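Galactose mutarotase related enzyme (PDB 3Q1N) probably binds carbohydrates and acts as an aldose 1-epimerase-like isomerase. Local coordinates at residues A[31-35]-A[144-148]; A[57-63]-A[265-271]; A[91-97]-A[109-115]; A[137-141]-A[256-260]. One frame throughout, in Å; residues are numbered along the deposited sequence. Where two conformers were deposited one is given.

How the interactions relate
All four contacts belong to one all-beta chain of the aldose 1-epimerase family. Interactions 1 and 4 both use the long strand 136-147, with centres about 22 Å apart, and they touch where Pro-144 packs on Pro-256. Interaction 4, about 9 Å from the chain centre, pairs that strand with 251-258; interaction 1 ties it to the chain leaving strand 31-32. Interaction 2 joins strand 60-63 and the turn before it to the loop 265-271, its centre about 15 Å from that of interaction 4, and packs on Pro-137. Interaction 3 comes from the nine-stranded sheet, and both its segments fall between 57-63 and 137-141 in sequence. Interactions 1 and 2 lie on opposite sides of the centre, about 34 Å apart, so long-range pairing spans the fold.

Interaction 1. Residues A[31-35]-A[144-148]; sequences YEYVW and PAFNV. With EDO (1,2-ethanediol), chain I.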
# COMPACT_ATOMS: atom_id res chain seq x y z
N TYR A 31 -13.27 -18.40 2.15
CA TYR A 31 -13.03 -17.36 1.14
C TYR A 31 -11.70 -16.64 1.33
O TYR A 31 -11.41 -16.16 2.43
CB TYR A 31 -14.17 -16.35 1.13
CG TYR A 31 -13.93 -15.20 0.18
CD1 TYR A 31 -14.19 -15.35 -1.16
CD2 TYR A 31 -13.49 -13.98 0.62
CE1 TYR A 31 -13.97 -14.32 -2.06
CE2 TYR A 31 -13.30 -12.93 -0.25
CZ TYR A 31 -13.52 -13.11 -1.61
OH TYR A 31 -13.32 -12.09 -2.51
N GLU A 32 -10.93 -16.53 0.25
CA GLU A 32 -9.66 -15.81 0.24
C GLU A 32 -9.82 -14.37 -0.24
O GLU A 32 -10.19 -14.13 -1.40
CB GLU A 32 -8.67 -16.55 -0.66
CG GLU A 32 -7.31 -15.91 -0.85
CD GLU A 32 -6.53 -15.72 0.45
OE1 GLU A 32 -6.13 -16.75 1.01
OE2 GLU A 32 -6.37 -14.58 0.91
N TYR A 33 -9.52 -13.42 0.66
CA TYR A 33 -9.66 -12.00 0.34
C TYR A 33 -8.51 -11.47 -0.50
O TYR A 33 -8.70 -10.55 -1.29
CB TYR A 33 -9.70 -11.15 1.61
CG TYR A 33 -10.95 -11.31 2.44
CD1 TYR A 33 -12.08 -10.54 2.18
CD2 TYR A 33 -10.99 -12.16 3.49
CE1 TYR A 33 -13.23 -10.65 2.97
CE2 TYR A 33 -12.13 -12.30 4.26
CZ TYR A 33 -13.23 -11.54 4.02
OH TYR A 33 -14.33 -11.72 4.84
N VAL A 34 -7.33 -12.03 -0.29
CA VAL A 34 -6.06 -11.54 -0.87
C VAL A 34 -5.60 -12.34 -2.09
O VAL A 34 -5.67 -13.57 -2.12
CB VAL A 34 -4.96 -11.47 0.20
CG1 VAL A 34 -3.59 -11.07 -0.41
CG2 VAL A 34 -5.34 -10.44 1.31
N TRP A 35 -5.19 -11.62 -3.13
CA TRP A 35 -4.67 -12.19 -4.37
C TRP A 35 -3.61 -13.26 -4.06
O TRP A 35 -2.74 -13.08 -3.22
CB TRP A 35 -4.07 -11.09 -5.25
CG TRP A 35 -3.44 -11.56 -6.51
CD1 TRP A 35 -2.13 -11.39 -6.90
CD2 TRP A 35 -4.08 -12.29 -7.56
NE1 TRP A 35 -1.94 -11.95 -8.13
CE2 TRP A 35 -3.11 -12.53 -8.55
CE3 TRP A 35 -5.37 -12.76 -7.75
CZ2 TRP A 35 -3.41 -13.20 -9.74
CZ3 TRP A 35 -5.67 -13.44 -8.93
CH2 TRP A 35 -4.69 -13.65 -9.90
N PRO A 144 -1.92 -4.02 -0.92
CA PRO A 144 -2.67 -5.29 -1.00
C PRO A 144 -3.51 -5.36 -2.26
O PRO A 144 -4.18 -4.41 -2.60
CB PRO A 144 -3.57 -5.23 0.22
CG PRO A 144 -3.74 -3.79 0.51
CD PRO A 144 -2.38 -3.22 0.21
N ALA A 145 -3.51 -6.52 -2.90
CA ALA A 145 -4.39 -6.80 -4.03
C ALA A 145 -5.50 -7.72 -3.50
O ALA A 145 -5.24 -8.73 -2.86
CB ALA A 145 -3.64 -7.50 -5.11
N PHE A 146 -6.73 -7.33 -3.76
CA PHE A 146 -7.92 -8.03 -3.31
C PHE A 146 -8.62 -8.73 -4.44
O PHE A 146 -8.84 -8.15 -5.52
CB PHE A 146 -8.89 -7.04 -2.69
CG PHE A 146 -8.36 -6.40 -1.44
CD1 PHE A 146 -8.24 -7.14 -0.27
CD2 PHE A 146 -7.90 -5.10 -1.45
CE1 PHE A 146 -7.73 -6.58 0.89
CE2 PHE A 146 -7.37 -4.52 -0.30
CZ PHE A 146 -7.28 -5.26 0.87
N ASN A 147 -8.99 -9.97 -4.20
CA ASN A 147 -9.77 -10.73 -5.21
C ASN A 147 -11.12 -10.04 -5.46
O ASN A 147 -11.75 -9.53 -4.51
CB ASN A 147 -9.99 -12.15 -4.73
CG ASN A 147 -8.70 -12.91 -4.64
OD1 ASN A 147 -7.97 -13.00 -5.62
ND2 ASN A 147 -8.38 -13.42 -3.44
N VAL A 148 -11.52 -10.01 -6.75
CA VAL A 148 -12.83 -9.50 -7.19
C VAL A 148 -13.45 -10.40 -8.25
O VAL A 148 -12.74 -11.09 -8.96
CB VAL A 148 -12.76 -8.04 -7.73
CG1 VAL A 148 -12.25 -7.08 -6.63
CG2 VAL A 148 -11.87 -7.95 -8.99
C1 EDO I . -12.36 -8.54 -1.35
O1 EDO I . -13.20 -9.66 -1.11
C2 EDO I . -13.16 -7.40 -1.97
O2 EDO I . -13.71 -7.81 -3.23
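Asn-147 meets the indole of Trp-35 at its edge: OD1 lies near the ring plane, 3.4 Å from CE3, with amide and ring planes 60° apart. At the pyrrole side, Trp-35 NE1 is bonded to Trp-42 O. The Tyr-33 ring has CD2 of Tyr-31 over the centre of one face, while Tyr-33 CD1 lies in plane at the edge of Tyr-31. Phe-146 is approached at its edge by Tyr-33 O, 3.6 Å from CD1. The carboxamide of Asn-147 adds a side-chain link to the backbone bonds. With CG beside the backbone N (chi1 -65°), it carries ND2 to two carbonyls: Glu-32 O at 2.8 Å, met from above its carbonyl plane, and Val-34 O at 3.0 Å, a weak bond bent to 135°. Backbone bonds from Asn-147 N to Tyr-33 O (3.0 Å) and from Trp-35 N to Ala-145 O (2.9 Å) make a single bridge between Val-34 and Phe-146. It joins the chain leaving strand 31-32, at the margin of a four-stranded sheet, to strand 136-147 of the galactose mutarotase-like beta-sandwich. An alanine in place of Asn-147 removes ND2, which would probably leave Glu-32 O and Val-34 O without this shared donor and let the turn after strand 31-32 move more freely. The carboxylate of Glu-32 accepts from Val-34 N, Ser-23 OG and Leu-24 N. A 1,2-ethanediol molecule spans the segments, its O1 bonded to Tyr-31 OH (2.8 Å) and its O2 donating to Asn-147 O (2.9 Å).

Interaction 2. Residues A[57-63]-A[265-271]; sequences NQDQYRL and GEPTDWY
Tyr-61 lays its ring on the indole of Trp-270, and its atoms can be followed outward. CB sits 3.3 Å from Trp-270 NE1 and also near Thr-268 O. CG remains over the nitrogen side of the five-membered ring, a position set by chi1 of 72°, which turns CG between the backbone N and the carbonyl carbon. CD2 comes down 3.4 Å from Trp-270 CG, and CE2 reaches 3.6 Å from Trp-270 CD2, at the fusion of the two indole rings. At the tip, OH leaves the contact and bonds to Lys-104 O. Centroids 4.0 Å apart and planes at 27° define a face-to-face stack, each ring's nearest atom being offset toward the rim of the other.

Beside the stack, Arg-62 and Asp-269 form a single backbone bridge: Arg-62 N donates to Thr-268 O (2.9 Å), and Arg-62 O accepts from Trp-270 N (2.8 Å). A water extends the pairing by donating to Gln-60 O and accepting from Thr-268 N. Farther out, the amide of Gln-58 embraces the loop, NE2 giving Gly-265 O a nearly straight bond (3.0 Å, 167°) while OE1 rests 3.3 Å from Pro-267 CD. Asp-269 OD1 accepts from Tyr-271 N, an Asx turn, and also from Gly-64 N; beyond it Tyr-271 CE2 meets Leu-63 CD2. The irregular segment 265-271, between strands 251-258 and 277-279, thus borders strand 60-63, which pairs with 66-69, and Leu-63, Trp-270 and Tyr-271 all pack on Pro-137 of strand 136-147.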
# COMPACT_ATOMS: atom_id res chain seq x y z
N ASN A 57 12.89 8.80 -10.13
CA ASN A 57 13.35 9.39 -11.40
C ASN A 57 14.75 8.84 -11.70
O ASN A 57 15.68 8.98 -10.90
CB ASN A 57 13.40 10.91 -11.29
CG ASN A 57 12.03 11.56 -11.28
OD1 ASN A 57 11.10 11.08 -11.93
ND2 ASN A 57 11.90 12.68 -10.55
N GLN A 58 14.88 8.18 -12.87
CA GLN A 58 16.15 7.57 -13.31
C GLN A 58 16.75 6.67 -12.23
O GLN A 58 17.98 6.62 -12.08
CB GLN A 58 17.15 8.65 -13.71
CG GLN A 58 16.62 9.52 -14.88
CD GLN A 58 15.91 10.76 -14.39
OE1 GLN A 58 16.52 11.54 -13.66
NE2 GLN A 58 14.61 10.95 -14.78
N ASP A 59 15.86 6.01 -11.52
CA ASP A 59 16.16 5.07 -10.41
C ASP A 59 17.17 5.62 -9.43
O ASP A 59 18.06 4.92 -8.92
CB ASP A 59 16.57 3.72 -10.99
CG ASP A 59 15.42 3.03 -11.77
OD1 ASP A 59 14.24 2.99 -11.33
OD2 ASP A 59 15.70 2.45 -12.81
N GLN A 60 17.03 6.90 -9.12
CA GLN A 60 17.93 7.57 -8.17
C GLN A 60 17.20 8.75 -7.53
O GLN A 60 16.04 9.07 -7.89
CB GLN A 60 19.23 8.03 -8.87
CG GLN A 60 19.01 9.11 -9.91
CD GLN A 60 20.23 9.35 -10.81
OE1 GLN A 60 20.97 10.31 -10.62
NE2 GLN A 60 20.42 8.50 -11.80
N TYR A 61 17.85 9.34 -6.55
CA TYR A 61 17.33 10.50 -5.85
C TYR A 61 18.45 11.25 -5.18
O TYR A 61 19.60 10.84 -5.22
CB TYR A 61 16.31 10.06 -4.82
CG TYR A 61 16.88 9.36 -3.61
CD1 TYR A 61 17.32 8.06 -3.68
CD2 TYR A 61 16.98 9.99 -2.37
CE1 TYR A 61 17.85 7.38 -2.57
CE2 TYR A 61 17.50 9.32 -1.25
CZ TYR A 61 17.94 8.02 -1.36
OH TYR A 61 18.49 7.34 -0.28
N ARG A 62 18.10 12.37 -4.57
CA ARG A 62 19.08 13.18 -3.85
C ARG A 62 18.79 13.27 -2.35
O ARG A 62 17.62 13.25 -1.92
CB ARG A 62 19.12 14.60 -4.40
CG ARG A 62 19.85 14.70 -5.73
CD ARG A 62 19.49 15.98 -6.43
NE ARG A 62 20.09 17.15 -5.78
CZ ARG A 62 19.50 18.35 -5.62
NH1 ARG A 62 18.25 18.57 -6.03
NH2 ARG A 62 20.18 19.35 -5.04
N LEU A 63 19.88 13.42 -1.59
CA LEU A 63 19.82 13.91 -0.21
C LEU A 63 20.67 15.16 -0.19
O LEU A 63 21.90 15.08 -0.15
CB LEU A 63 20.29 12.87 0.81
CG LEU A 63 19.45 11.61 0.86
CD1 LEU A 63 20.17 10.45 1.58
CD2 LEU A 63 18.06 11.94 1.51
N GLY A 265 10.80 14.05 -13.95
CA GLY A 265 11.79 15.08 -14.19
C GLY A 265 13.13 14.67 -13.62
O GLY A 265 13.46 13.48 -13.59
N GLU A 266 13.86 15.63 -13.04
CA GLU A 266 15.18 15.37 -12.49
C GLU A 266 15.09 14.64 -11.14
O GLU A 266 14.03 14.65 -10.49
CB GLU A 266 15.96 16.68 -12.37
CG GLU A 266 15.37 17.62 -11.34
CD GLU A 266 16.11 18.92 -11.26
OE1 GLU A 266 16.24 19.63 -12.30
OE2 GLU A 266 16.57 19.23 -10.14
N PRO A 267 16.17 13.99 -10.73
CA PRO A 267 16.17 13.34 -9.41
C PRO A 267 15.81 14.34 -8.27
O PRO A 267 16.23 15.52 -8.26
CB PRO A 267 17.61 12.83 -9.29
CG PRO A 267 17.93 12.52 -10.72
CD PRO A 267 17.45 13.74 -11.43
N THR A 268 14.97 13.85 -7.36
CA THR A 268 14.33 14.69 -6.36
C THR A 268 15.05 14.63 -5.04
O THR A 268 15.45 13.57 -4.62
CB THR A 268 12.90 14.18 -6.09
OG1 THR A 268 12.24 13.99 -7.36
CG2 THR A 268 12.18 15.19 -5.23
N ASP A 269 15.26 15.77 -4.40
CA ASP A 269 15.74 15.78 -3.01
C ASP A 269 14.68 15.22 -2.11
O ASP A 269 13.55 15.75 -2.01
CB ASP A 269 16.06 17.22 -2.63
CG ASP A 269 16.61 17.38 -1.22
OD1 ASP A 269 16.90 16.38 -0.54
OD2 ASP A 269 16.74 18.56 -0.80
N TRP A 270 14.99 14.12 -1.45
CA TRP A 270 13.97 13.52 -0.58
C TRP A 270 13.58 14.37 0.62
O TRP A 270 12.52 14.13 1.23
CB TRP A 270 14.40 12.15 -0.12
CG TRP A 270 14.06 11.04 -1.08
CD1 TRP A 270 13.83 11.17 -2.41
CD2 TRP A 270 13.91 9.66 -0.78
NE1 TRP A 270 13.57 9.97 -2.98
CE2 TRP A 270 13.62 9.00 -2.00
CE3 TRP A 270 13.99 8.90 0.38
CZ2 TRP A 270 13.42 7.62 -2.06
CZ3 TRP A 270 13.81 7.56 0.31
CH2 TRP A 270 13.51 6.93 -0.89
N TYR A 271 14.39 15.37 0.93
CA TYR A 271 14.01 16.33 1.97
C TYR A 271 12.92 17.31 1.54
O TYR A 271 12.37 18.05 2.39
CB TYR A 271 15.23 17.13 2.43
CG TYR A 271 16.21 16.26 3.22
CD1 TYR A 271 15.83 15.65 4.43
CD2 TYR A 271 17.53 16.07 2.79
CE1 TYR A 271 16.72 14.83 5.14
CE2 TYR A 271 18.43 15.24 3.50
CZ TYR A 271 18.02 14.65 4.70
OH TYR A 271 18.92 13.88 5.38
O HOH W 1 14.20 11.08 -7.72

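Interaction 3. Residues A[91-97]-A[109-115]; sequences VTFTQHQ and YTLAVTY. With EDO (1,2-ethanediol), chain T.
Tyr-109 and Gln-95 are brought together by unlike torsions. In Tyr-109, chi1 of 71° sets CG between the backbone N and the carbonyl carbon and carries the ring across toward the partner strand; in Gln-95, CG opposite the backbone N (chi1 -174°) and an extended chain lift the amide to the ring's edge. There Tyr-109 OH donates to Gln-95 OE1 at 2.7 Å, arriving from above the plane of the amide carbonyl. Gln-95 NE2 is bonded to Ala-76 O, so both ends of that amide are used. The backbone of residues 96 and 97 covers one face of the Tyr-109 ring, and Gln-97 OE1 returns to accept from Tyr-109 N (3.0 Å). A phenylalanine in place of Tyr-109 would probably leave Gln-95 OE1 without its hydroxyl donor and the amide freer to turn.

Residues 91-96 and 109-115 are antiparallel neighbours, their axes 166° apart, in the nine-stranded sheet of this mutarotase-like sandwich. Val-91 with Tyr-115, Phe-93 with Val-113 and Gln-95 with Leu-111 form hydrogen-bonded pairs, the straightest bond running from Phe-93 N to Val-113 O (2.8 Å). Their side chains share the face that packs toward strand 2-6, where Ile-3 touches Phe-93 and Ile-5 touches Val-91 and Tyr-115. On this face Phe-93 CD2 lies in the plane of the Tyr-115 ring, 3.6 Å from CE2, rim against rim. On the other, the methyls Thr-94 CG2 and Thr-110 CG2 press together at 3.5 Å, and Thr-110 OG1 is bonded to Asp-131.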
# COMPACT_ATOMS: atom_id res chain seq x y z
N VAL A 91 1.14 -10.85 15.79
CA VAL A 91 2.56 -11.05 15.63
C VAL A 91 3.21 -9.76 15.21
O VAL A 91 2.58 -8.94 14.53
CB VAL A 91 2.86 -12.16 14.60
CG1 VAL A 91 2.31 -11.81 13.22
CG2 VAL A 91 4.41 -12.42 14.51
N THR A 92 4.49 -9.60 15.58
CA THR A 92 5.24 -8.38 15.26
C THR A 92 6.46 -8.76 14.44
O THR A 92 7.16 -9.77 14.73
CB THR A 92 5.65 -7.58 16.54
OG1 THR A 92 4.48 -7.12 17.22
CG2 THR A 92 6.50 -6.36 16.21
N PHE A 93 6.68 -7.99 13.37
CA PHE A 93 7.82 -8.14 12.47
C PHE A 93 8.68 -6.89 12.51
O PHE A 93 8.17 -5.78 12.43
CB PHE A 93 7.32 -8.31 11.03
CG PHE A 93 6.64 -9.62 10.76
CD1 PHE A 93 7.37 -10.73 10.40
CD2 PHE A 93 5.25 -9.73 10.81
CE1 PHE A 93 6.78 -11.96 10.10
CE2 PHE A 93 4.61 -10.96 10.53
CZ PHE A 93 5.37 -12.09 10.17
N THR A 94 10.00 -7.05 12.55
CA THR A 94 10.89 -5.93 12.67
C THR A 94 12.07 -6.07 11.73
O THR A 94 12.71 -7.10 11.67
CB THR A 94 11.45 -5.79 14.12
OG1 THR A 94 10.36 -5.72 15.06
CG2 THR A 94 12.27 -4.48 14.27
N GLN A 95 12.30 -5.01 10.95
CA GLN A 95 13.47 -4.91 10.05
C GLN A 95 14.34 -3.71 10.43
O GLN A 95 13.84 -2.65 10.80
CB GLN A 95 12.98 -4.77 8.62
CG GLN A 95 14.10 -4.80 7.59
CD GLN A 95 13.58 -4.59 6.20
OE1 GLN A 95 13.53 -3.42 5.74
NE2 GLN A 95 13.18 -5.66 5.50
N HIS A 96 15.64 -3.87 10.28
CA HIS A 96 16.61 -2.80 10.40
C HIS A 96 17.40 -2.74 9.09
O HIS A 96 17.31 -3.64 8.23
CB HIS A 96 17.59 -3.14 11.54
CG HIS A 96 16.96 -3.24 12.90
ND1 HIS A 96 16.80 -2.14 13.73
CD2 HIS A 96 16.48 -4.30 13.59
CE1 HIS A 96 16.23 -2.53 14.87
NE2 HIS A 96 15.98 -3.83 14.79
N GLN A 97 18.19 -1.68 8.94
CA GLN A 97 19.09 -1.53 7.84
C GLN A 97 20.10 -2.68 7.75
O GLN A 97 20.37 -3.37 8.73
CB GLN A 97 19.85 -0.19 7.94
CG GLN A 97 20.99 -0.12 8.95
CD GLN A 97 20.59 -0.28 10.40
OE1 GLN A 97 19.51 0.10 10.80
NE2 GLN A 97 21.53 -0.76 11.23
N TYR A 109 17.71 2.51 10.58
CA TYR A 109 16.27 2.59 10.81
C TYR A 109 15.73 1.36 11.46
O TYR A 109 16.35 0.27 11.39
CB TYR A 109 15.51 2.87 9.48
CG TYR A 109 15.49 1.69 8.50
CD1 TYR A 109 14.55 0.64 8.63
CD2 TYR A 109 16.45 1.59 7.47
CE1 TYR A 109 14.55 -0.41 7.75
CE2 TYR A 109 16.46 0.52 6.60
CZ TYR A 109 15.52 -0.47 6.72
OH TYR A 109 15.52 -1.57 5.85
N THR A 110 14.54 1.52 12.02
CA THR A 110 13.73 0.37 12.41
C THR A 110 12.37 0.52 11.75
O THR A 110 11.79 1.59 11.76
CB THR A 110 13.54 0.23 13.91
OG1 THR A 110 14.81 0.15 14.56
CG2 THR A 110 12.74 -1.05 14.25
N LEU A 111 11.89 -0.57 11.12
CA LEU A 111 10.56 -0.61 10.60
C LEU A 111 9.87 -1.77 11.27
O LEU A 111 10.25 -2.92 11.06
CB LEU A 111 10.57 -0.78 9.06
CG LEU A 111 9.23 -0.99 8.38
CD1 LEU A 111 8.28 0.19 8.69
CD2 LEU A 111 9.45 -1.18 6.85
N ALA A 112 8.85 -1.46 12.07
CA ALA A 112 8.17 -2.48 12.83
C ALA A 112 6.72 -2.51 12.40
O ALA A 112 6.10 -1.47 12.18
CB ALA A 112 8.30 -2.28 14.35
N VAL A 113 6.19 -3.72 12.23
CA VAL A 113 4.82 -3.93 11.79
C VAL A 113 4.17 -4.99 12.70
O VAL A 113 4.70 -6.09 12.82
CB VAL A 113 4.83 -4.42 10.31
CG1 VAL A 113 3.43 -4.45 9.71
CG2 VAL A 113 5.81 -3.57 9.46
N THR A 114 3.01 -4.67 13.29
CA THR A 114 2.30 -5.60 14.13
C THR A 114 0.96 -5.90 13.47
O THR A 114 0.26 -4.96 13.09
CB THR A 114 2.11 -5.06 15.57
OG1 THR A 114 3.40 -4.96 16.19
CG2 THR A 114 1.20 -6.00 16.41
N TYR A 115 0.68 -7.20 13.29
CA TYR A 115 -0.57 -7.66 12.70
C TYR A 115 -1.41 -8.25 13.80
O TYR A 115 -0.90 -9.02 14.60
CB TYR A 115 -0.33 -8.72 11.64
CG TYR A 115 0.44 -8.25 10.43
CD1 TYR A 115 -0.23 -7.64 9.37
CD2 TYR A 115 1.81 -8.42 10.35
CE1 TYR A 115 0.45 -7.24 8.24
CE2 TYR A 115 2.51 -7.98 9.21
CZ TYR A 115 1.81 -7.39 8.18
OH TYR A 115 2.45 -6.93 7.05
C1 EDO T . 4.99 -2.79 15.35
O1 EDO T . 5.05 -2.91 16.74
C2 EDO T . 4.77 -1.33 14.96
O2 EDO T . 3.68 -0.69 15.56

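Interaction 4. Residues A[137-141]-A[256-260]; sequences PFALG and PFDGL. With EDO (1,2-ethanediol), chain N.
Leu-140 and Asp-258 form an antiparallel hydrogen-bonded pair: Leu-140 N donates to Asp-258 O (3.1 Å), and Asp-258 N to Leu-140 O (2.8 Å). From CA to CA, residues 138-141 and 256-259 run 160° apart, so strands 136-147 and 251-258 are antiparallel neighbours in the central six-stranded sheet of the galactose mutarotase-like fold. Gly-141 and Phe-257 continue the register as a non-hydrogen-bonded pair, with Gly-141 CA 3.3 Å from Pro-256 O. In the other direction the regular pairing stops, for strand 136-147 is interrupted at Ala-139 and strand 251-258 ends at Asp-258.

At that break, Ala-139 CB lies 3.8 Å from Gly-259 CA. A CB on Gly-259 would fall only 2.3 Å from Ala-139 CB, a clash consistent with glycine at this position. A water sits close to both Phe-138 O and Asp-258 O where the strands part. Among the side chains, Phe-257 lies on the sheet face opposite to Leu-140 and Asp-258, packs on Tyr-238 and Thr-240, and lies near a bound nitrate and a 1,2-ethanediol, consistent with a pocket on this side. The carboxylate of Asp-258 swings away from its own backbone N (chi1 -173°) beside Leu-287. Asp-258 CB lies 3.2 Å from Leu-140 O, OD2 stands 4.4 Å from Phe-138 CE2, and OD1 accepts a hydrogen bond from O1 of a second 1,2-ethanediol at 2.9 Å.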
# COMPACT_ATOMS: atom_id res chain seq x y z
N PRO A 137 14.40 11.14 5.71
CA PRO A 137 13.16 11.33 4.95
C PRO A 137 12.70 9.97 4.43
O PRO A 137 13.51 9.16 4.01
CB PRO A 137 13.58 12.27 3.85
CG PRO A 137 15.08 11.85 3.58
CD PRO A 137 15.61 11.27 4.87
N PHE A 138 11.39 9.73 4.46
CA PHE A 138 10.88 8.44 3.96
C PHE A 138 9.44 8.54 3.53
O PHE A 138 8.73 9.50 3.86
CB PHE A 138 10.97 7.36 5.07
CG PHE A 138 9.93 7.52 6.13
CD1 PHE A 138 10.12 8.42 7.19
CD2 PHE A 138 8.73 6.88 6.04
CE1 PHE A 138 9.12 8.67 8.08
CE2 PHE A 138 7.70 7.09 6.95
CZ PHE A 138 7.91 8.01 8.01
N ALA A 139 9.04 7.55 2.73
CA ALA A 139 7.65 7.24 2.46
C ALA A 139 7.34 5.82 2.90
O ALA A 139 8.22 4.97 2.94
CB ALA A 139 7.30 7.41 0.93
N LEU A 140 6.08 5.57 3.25
CA LEU A 140 5.66 4.21 3.65
C LEU A 140 4.30 3.93 3.03
O LEU A 140 3.38 4.74 3.16
CB LEU A 140 5.57 4.09 5.18
CG LEU A 140 5.20 2.68 5.70
CD1 LEU A 140 3.73 2.38 5.67
CD2 LEU A 140 5.93 1.62 4.94
N GLY A 141 4.18 2.81 2.35
CA GLY A 141 2.88 2.39 1.81
C GLY A 141 2.66 0.89 1.97
O GLY A 141 3.60 0.13 2.29
N PRO A 256 -3.02 1.84 0.75
CA PRO A 256 -2.79 3.01 1.58
C PRO A 256 -1.37 3.56 1.38
O PRO A 256 -0.41 2.79 1.51
CB PRO A 256 -3.01 2.48 3.01
CG PRO A 256 -3.91 1.26 2.86
CD PRO A 256 -3.42 0.65 1.56
N PHE A 257 -1.27 4.86 1.11
CA PHE A 257 0.02 5.55 0.83
C PHE A 257 0.27 6.67 1.84
O PHE A 257 -0.53 7.63 1.94
CB PHE A 257 0.04 6.22 -0.56
CG PHE A 257 0.35 5.32 -1.76
CD1 PHE A 257 0.39 3.94 -1.71
CD2 PHE A 257 0.56 5.92 -2.98
CE1 PHE A 257 0.66 3.18 -2.85
CE2 PHE A 257 0.83 5.17 -4.10
CZ PHE A 257 0.87 3.82 -4.06
N ASP A 258 1.39 6.57 2.56
CA ASP A 258 1.98 7.72 3.28
C ASP A 258 3.21 8.20 2.50
O ASP A 258 4.33 8.09 2.96
CB ASP A 258 2.32 7.34 4.72
CG ASP A 258 2.77 8.53 5.56
OD1 ASP A 258 2.42 9.70 5.21
OD2 ASP A 258 3.46 8.29 6.59
N GLY A 259 2.95 8.73 1.30
CA GLY A 259 3.97 9.14 0.36
C GLY A 259 3.40 8.99 -1.03
O GLY A 259 2.23 8.67 -1.21
N LEU A 260 4.22 9.35 -2.02
CA LEU A 260 3.79 9.39 -3.42
C LEU A 260 4.93 9.02 -4.33
O LEU A 260 6.11 9.30 -4.02
CB LEU A 260 3.35 10.80 -3.78
CG LEU A 260 2.08 11.38 -3.13
CD1 LEU A 260 1.95 12.84 -3.40
CD2 LEU A 260 0.89 10.58 -3.62
C1 EDO N . 1.06 12.57 6.75
O1 EDO N . 2.19 12.48 5.85
C2 EDO N . 1.55 12.60 8.18
O2 EDO N . 1.78 11.26 8.63
O HOH W 2 5.87 9.85 4.71